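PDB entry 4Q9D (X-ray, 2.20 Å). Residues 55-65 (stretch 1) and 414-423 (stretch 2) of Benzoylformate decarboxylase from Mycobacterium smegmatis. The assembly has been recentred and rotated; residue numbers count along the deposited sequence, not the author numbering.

Stretch 1 (55-65) AMADGFAQATG
Stretch 2 414-423: GIALGDRARG

How do two segments more than 350 residues apart in one chain come to pack so closely? Both are helical, 55-64 and 414-421, each continuing a helix begun earlier in the chain, with phi/psi near -63/-42, relaxing to -83/-18 at Thr64. Their N-to-C directions run the same way, 38° apart (signed crossing angle -38°), and the axes approach to 6.8 Å. The register is set where Met56 CA lies 4.2 Å from Gly414 CA. Glycine makes this possible: an ideal CB on Gly414 would lie only 1.9 Å from Met56 O, a clash. Instead the backbones touch through two CA-H...O contacts, Gly414 CA to Met56 O at 3.2 Å and Phe60 CA to Gly414 O at 3.3 Å. No hydrogen bond joins the stretches, which bury 469 Å² in all; Gly414, Gly418 and Ala63 are buried, while Ala421 and Arg422 remain exposed.

Where does the Phe60 ring go? Its CA-to-CB bond points sideways, but chi1 t (-173°) and chi2 83° bring the ring nearer, a knob among Gly414, Leu417, Gly418 and Ala421. Phe60 CD1 reaches Leu417 CB at 3.8 Å and Gly418 N at 3.4 Å, while Phe60 CZ meets Ala421 CB at 4.1 Å. Leu417 O lies at the ring edge, 3.7 Å from Phe60 CE1. Leu417 (chi1 m, chi2 t) also sends CD1 to 4.3 Å from Met56 SD; Met56 is t, t, m.

Why does a small alanine cover the most surface, at position 63? Its methyl points toward the other helix, with Ala63 CB 3.8 Å from Ile415 O, 4.1 Å from Ile415 CG2 (chi1 m, chi2 t) and 4.3 Å from Gly418 CA. Gly418 leaves room for it, since an ideal CB there would clash with Ala63 CB at 3.0 Å. Beside this packing, Thr64 CG2 lies 3.7 Å from Gly418 CA; chi1 p lets Thr64 OG1 donate to Phe60 O at 2.8 Å within its own helix.

What finishes the contact at the C-terminal end? Arg422, the first residue to leave helical phi/psi (-95/7), has its CA-to-CB bond pointing toward stretch 1; with chi1 p, chi2 t, chi3 t and chi4 96° its CD comes to 3.2 Å from Ala63 O. That oxygen sits over one guanidinium face, and Ala63 O to Arg422 NE, though 3.2 Å, has too poor an angle for a hydrogen bond. Arg422 NE and NH2 instead each donate to Asp419 OD1 at 3.1 Å, in a salt bridge that anchors the arginine. Gly65 follows Thr64 and Gly423 follows Arg422, each with positive phi, which favours glycine.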

ATOM      1  N   ALA B  55     -10.825 -20.877   4.643  1.00 17.85           N
ATOM      2  CA  ALA B  55     -12.134 -21.156   4.027  1.00 17.06           C
ATOM      3  C   ALA B  55     -13.006 -21.964   4.986  1.00 19.86           C
ATOM      4  O   ALA B  55     -14.209 -21.795   5.019  1.00 19.92           O
ATOM      5  CB  ALA B  55     -11.964 -21.905   2.672  1.00 15.10           C
ATOM      6  N   MET B  56     -12.379 -22.826   5.788  1.00 17.06           N
ATOM      7  CA  MET B  56     -13.090 -23.592   6.811  1.00 20.97           C
ATOM      8  C   MET B  56     -13.659 -22.631   7.860  1.00 22.96           C
ATOM      9  O   MET B  56     -14.814 -22.759   8.275  1.00 21.21           O
ATOM     10  CB  MET B  56     -12.122 -24.581   7.476  1.00 20.69           C
ATOM     11  CG  MET B  56     -12.756 -25.774   8.150  1.00 20.50           C
ATOM     12  SD  MET B  56     -11.473 -26.890   8.781  1.00 24.96           S
ATOM     13  CE  MET B  56     -10.735 -27.404   7.218  1.00 19.63           C
ATOM     14  N   ALA B  57     -12.854 -21.653   8.273  1.00 19.62           N
ATOM     15  CA  ALA B  57     -13.302 -20.678   9.261  1.00 19.78           C
ATOM     16  C   ALA B  57     -14.443 -19.892   8.680  1.00 17.62           C
ATOM     17  O   ALA B  57     -15.398 -19.567   9.388  1.00 23.71           O
ATOM     18  CB  ALA B  57     -12.149 -19.719   9.666  1.00 14.11           C
ATOM     19  N   ASP B  58     -14.338 -19.579   7.387  1.00 16.86           N
ATOM     20  CA  ASP B  58     -15.379 -18.832   6.669  1.00 20.79           C
ATOM     21  C   ASP B  58     -16.706 -19.617   6.775  1.00 18.70           C
ATOM     22  O   ASP B  58     -17.729 -19.090   7.221  1.00 22.54           O
ATOM     23  CB  ASP B  58     -14.945 -18.669   5.201  1.00 15.36           C
ATOM     24  CG  ASP B  58     -15.844 -17.751   4.389  1.00 20.16           C
ATOM     25  OD1 ASP B  58     -16.861 -17.215   4.903  1.00 19.88           O
ATOM     26  OD2 ASP B  58     -15.495 -17.528   3.193  1.00 20.41           O
ATOM     27  N   GLY B  59     -16.683 -20.894   6.413  1.00 17.62           N
ATOM     28  CA  GLY B  59     -17.892 -21.710   6.513  1.00 18.46           C
ATOM     29  C   GLY B  59     -18.430 -21.821   7.939  1.00 21.11           C
ATOM     30  O   GLY B  59     -19.643 -21.758   8.161  1.00 20.70           O
ATOM     31  N   PHE B  60     -17.521 -21.958   8.906  1.00 21.70           N
ATOM     32  CA  PHE B  60     -17.883 -22.009  10.318  1.00 18.29           C
ATOM     33  C   PHE B  60     -18.598 -20.750  10.750  1.00 18.28           C
ATOM     34  O   PHE B  60     -19.683 -20.810  11.369  1.00 23.08           O
ATOM     35  CB  PHE B  60     -16.623 -22.223  11.187  1.00 19.17           C
ATOM     36  CG  PHE B  60     -16.913 -22.467  12.681  1.00 24.07           C
ATOM     37  CD1 PHE B  60     -17.243 -23.744  13.147  1.00 27.97           C
ATOM     38  CD2 PHE B  60     -16.805 -21.431  13.617  1.00 20.72           C
ATOM     39  CE1 PHE B  60     -17.469 -23.981  14.515  1.00 21.85           C
ATOM     40  CE2 PHE B  60     -17.018 -21.656  14.997  1.00 20.72           C
ATOM     41  CZ  PHE B  60     -17.353 -22.927  15.440  1.00 24.94           C
ATOM     42  N   ALA B  61     -17.991 -19.603  10.446  1.00 20.89           N
ATOM     43  CA  ALA B  61     -18.575 -18.310  10.786  1.00 19.59           C
ATOM     44  C   ALA B  61     -19.937 -18.097  10.115  1.00 24.58           C
ATOM     45  O   ALA B  61     -20.884 -17.543  10.703  1.00 18.86           O
ATOM     46  CB  ALA B  61     -17.596 -17.175  10.389  1.00 18.29           C
ATOM     47  N   GLN B  62     -20.053 -18.519   8.860  1.00 21.34           N
ATOM     48  CA  GLN B  62     -21.320 -18.306   8.172  1.00 24.99           C
ATOM     49  C   GLN B  62     -22.435 -19.170   8.763  1.00 21.25           C
ATOM     50  O   GLN B  62     -23.545 -18.706   8.911  1.00 25.38           O
ATOM     51  CB  GLN B  62     -21.182 -18.577   6.693  1.00 18.53           C
ATOM     52  CG  GLN B  62     -20.420 -17.481   5.962  1.00 18.73           C
ATOM     53  CD  GLN B  62     -20.644 -17.518   4.479  1.00 21.88           C
ATOM     54  OE1 GLN B  62     -21.790 -17.402   4.005  1.00 20.08           O
ATOM     55  NE2 GLN B  62     -19.547 -17.648   3.712  1.00 17.79           N
ATOM     56  N   ALA B  63     -22.111 -20.418   9.105  1.00 26.09           N
ATOM     57  CA  ALA B  63     -23.087 -21.356   9.671  1.00 26.54           C
ATOM     58  C   ALA B  63     -23.485 -20.978  11.101  1.00 31.16           C
ATOM     59  O   ALA B  63     -24.640 -21.106  11.476  1.00 24.64           O
ATOM     60  CB  ALA B  63     -22.536 -22.759   9.650  1.00 23.28           C
ATOM     61  N   THR B  64     -22.527 -20.505  11.895  1.00 24.24           N
ATOM     62  CA  THR B  64     -22.823 -20.118  13.272  1.00 22.31           C
ATOM     63  C   THR B  64     -23.394 -18.696  13.364  1.00 23.07           C
ATOM     64  O   THR B  64     -23.998 -18.348  14.364  1.00 26.44           O
ATOM     65  CB  THR B  64     -21.577 -20.212  14.210  1.00 24.36           C
ATOM     66  OG1 THR B  64     -20.516 -19.413  13.679  1.00 23.43           O
ATOM     67  CG2 THR B  64     -21.081 -21.644  14.336  1.00 18.43           C
ATOM     68  N   GLY B  65     -23.220 -17.878  12.327  1.00 26.63           N
ATOM     69  CA  GLY B  65     -23.617 -16.477  12.420  1.00 22.10           C
ATOM     70  C   GLY B  65     -22.770 -15.721  13.440  1.00 28.12           C
ATOM     71  O   GLY B  65     -23.224 -14.761  14.056  1.00 30.53           O
ATOM     72  N   GLY B 414     -16.096 -26.583   7.535  1.00 21.06           N
ATOM     73  CA  GLY B 414     -16.444 -25.505   8.454  1.00 19.47           C
ATOM     74  C   GLY B 414     -17.932 -25.417   8.794  1.00 25.89           C
ATOM     75  O   GLY B 414     -18.298 -25.221   9.944  1.00 21.72           O
ATOM     76  N   ILE B 415     -18.792 -25.547   7.782  1.00 22.51           N
ATOM     77  CA  ILE B 415     -20.235 -25.504   8.010  1.00 25.74           C
ATOM     78  C   ILE B 415     -20.685 -26.649   8.919  1.00 23.33           C
ATOM     79  O   ILE B 415     -21.470 -26.450   9.842  1.00 21.47           O
ATOM     80  CB  ILE B 415     -21.013 -25.555   6.662  1.00 24.91           C
ATOM     81  CG1 ILE B 415     -20.827 -24.231   5.894  1.00 19.86           C
ATOM     82  CG2 ILE B 415     -22.506 -25.820   6.915  1.00 20.90           C
ATOM     83  CD1 ILE B 415     -20.935 -24.397   4.330  1.00 21.18           C
ATOM     84  N   ALA B 416     -20.171 -27.850   8.672  1.00 20.73           N
ATOM     85  CA  ALA B 416     -20.561 -28.986   9.516  1.00 26.69           C
ATOM     86  C   ALA B 416     -20.041 -28.837  10.955  1.00 24.46           C
ATOM     87  O   ALA B 416     -20.756 -29.161  11.913  1.00 25.13           O
ATOM     88  CB  ALA B 416     -20.104 -30.307   8.899  1.00 18.77           C
ATOM     89  N   LEU B 417     -18.814 -28.328  11.115  1.00 20.79           N
ATOM     90  CA  LEU B 417     -18.301 -28.014  12.457  1.00 20.62           C
ATOM     91  C   LEU B 417     -19.194 -26.974  13.099  1.00 25.16           C
ATOM     92  O   LEU B 417     -19.488 -27.054  14.286  1.00 28.37           O
ATOM     93  CB  LEU B 417     -16.864 -27.488  12.399  1.00 19.09           C
ATOM     94  CG  LEU B 417     -15.817 -28.558  12.131  1.00 23.92           C
ATOM     95  CD1 LEU B 417     -14.477 -27.935  11.689  1.00 21.25           C
ATOM     96  CD2 LEU B 417     -15.641 -29.425  13.377  1.00 21.81           C
ATOM     97  N   GLY B 418     -19.628 -26.001  12.304  1.00 24.21           N
ATOM     98  CA  GLY B 418     -20.527 -24.972  12.798  1.00 22.59           C
ATOM     99  C   GLY B 418     -21.857 -25.542  13.249  1.00 29.70           C
ATOM    100  O   GLY B 418     -22.331 -25.200  14.327  1.00 26.54           O
ATOM    101  N   ASP B 419     -22.470 -26.391  12.420  1.00 25.77           N
ATOM    102  CA  ASP B 419     -23.744 -27.033  12.775  1.00 28.25           C
ATOM    103  C   ASP B 419     -23.598 -27.772  14.110  1.00 27.14           C
ATOM    104  O   ASP B 419     -24.451 -27.665  14.978  1.00 29.65           O
ATOM    105  CB  ASP B 419     -24.185 -28.038  11.700  1.00 24.89           C
ATOM    106  CG  ASP B 419     -24.610 -27.372  10.418  1.00 27.91           C
ATOM    107  OD1 ASP B 419     -24.870 -26.148  10.449  1.00 28.40           O
ATOM    108  OD2 ASP B 419     -24.698 -28.073   9.377  1.00 28.42           O
ATOM    109  N   ARG B 420     -22.500 -28.506  14.271  1.00 23.03           N
ATOM    110  CA  ARG B 420     -22.284 -29.259  15.499  1.00 31.16           C
ATOM    111  C   ARG B 420     -22.121 -28.324  16.709  1.00 34.86           C
ATOM    112  O   ARG B 420     -22.723 -28.567  17.747  1.00 31.28           O
ATOM    113  CB  ARG B 420     -21.101 -30.223  15.362  1.00 26.93           C
ATOM    114  CG  ARG B 420     -20.633 -30.814  16.680  1.00 30.54           C
ATOM    115  CD  ARG B 420     -19.440 -31.733  16.476  1.00 29.99           C
ATOM    116  NE  ARG B 420     -19.705 -32.842  15.541  1.00 28.57           N
ATOM    117  CZ  ARG B 420     -18.747 -33.655  15.088  1.00 32.01           C
ATOM    118  NH1 ARG B 420     -17.486 -33.452  15.458  1.00 24.70           N
ATOM    119  NH2 ARG B 420     -19.023 -34.654  14.253  1.00 24.85           N
ATOM    120  N   ALA B 421     -21.354 -27.239  16.566  1.00 27.62           N
ATOM    121  CA  ALA B 421     -21.231 -26.257  17.649  1.00 32.18           C
ATOM    122  C   ALA B 421     -22.560 -25.581  18.021  1.00 30.61           C
ATOM    123  O   ALA B 421     -22.793 -25.307  19.193  1.00 32.24           O
ATOM    124  CB  ALA B 421     -20.177 -25.194  17.319  1.00 26.04           C
ATOM    125  N   ARG B 422     -23.428 -25.305  17.049  1.00 30.92           N
ATOM    126  CA  ARG B 422     -24.659 -24.562  17.357  1.00 29.63           C
ATOM    127  C   ARG B 422     -25.859 -25.488  17.604  1.00 34.18           C
ATOM    128  O   ARG B 422     -26.993 -25.022  17.711  1.00 32.03           O
ATOM    129  CB  ARG B 422     -25.004 -23.567  16.240  1.00 29.27           C
ATOM    130  CG  ARG B 422     -25.386 -24.226  14.930  1.00 29.64           C
ATOM    131  CD  ARG B 422     -25.116 -23.344  13.699  1.00 31.10           C
ATOM    132  NE  ARG B 422     -25.650 -23.968  12.480  1.00 32.80           N
ATOM    133  CZ  ARG B 422     -26.840 -23.675  11.972  1.00 32.45           C
ATOM    134  NH1 ARG B 422     -27.591 -22.747  12.573  1.00 32.59           N
ATOM    135  NH2 ARG B 422     -27.273 -24.291  10.870  1.00 33.42           N
ATOM    136  N   GLY B 423     -25.606 -26.793  17.656  1.00 28.45           N
ATOM    137  CA  GLY B 423     -26.635 -27.763  17.995  1.00 32.58           C
ATOM    138  C   GLY B 423     -27.622 -28.073  16.880  1.00 32.64           C
ATOM    139  O   GLY B 423     -28.738 -28.482  17.146  1.00 32.18           O
TER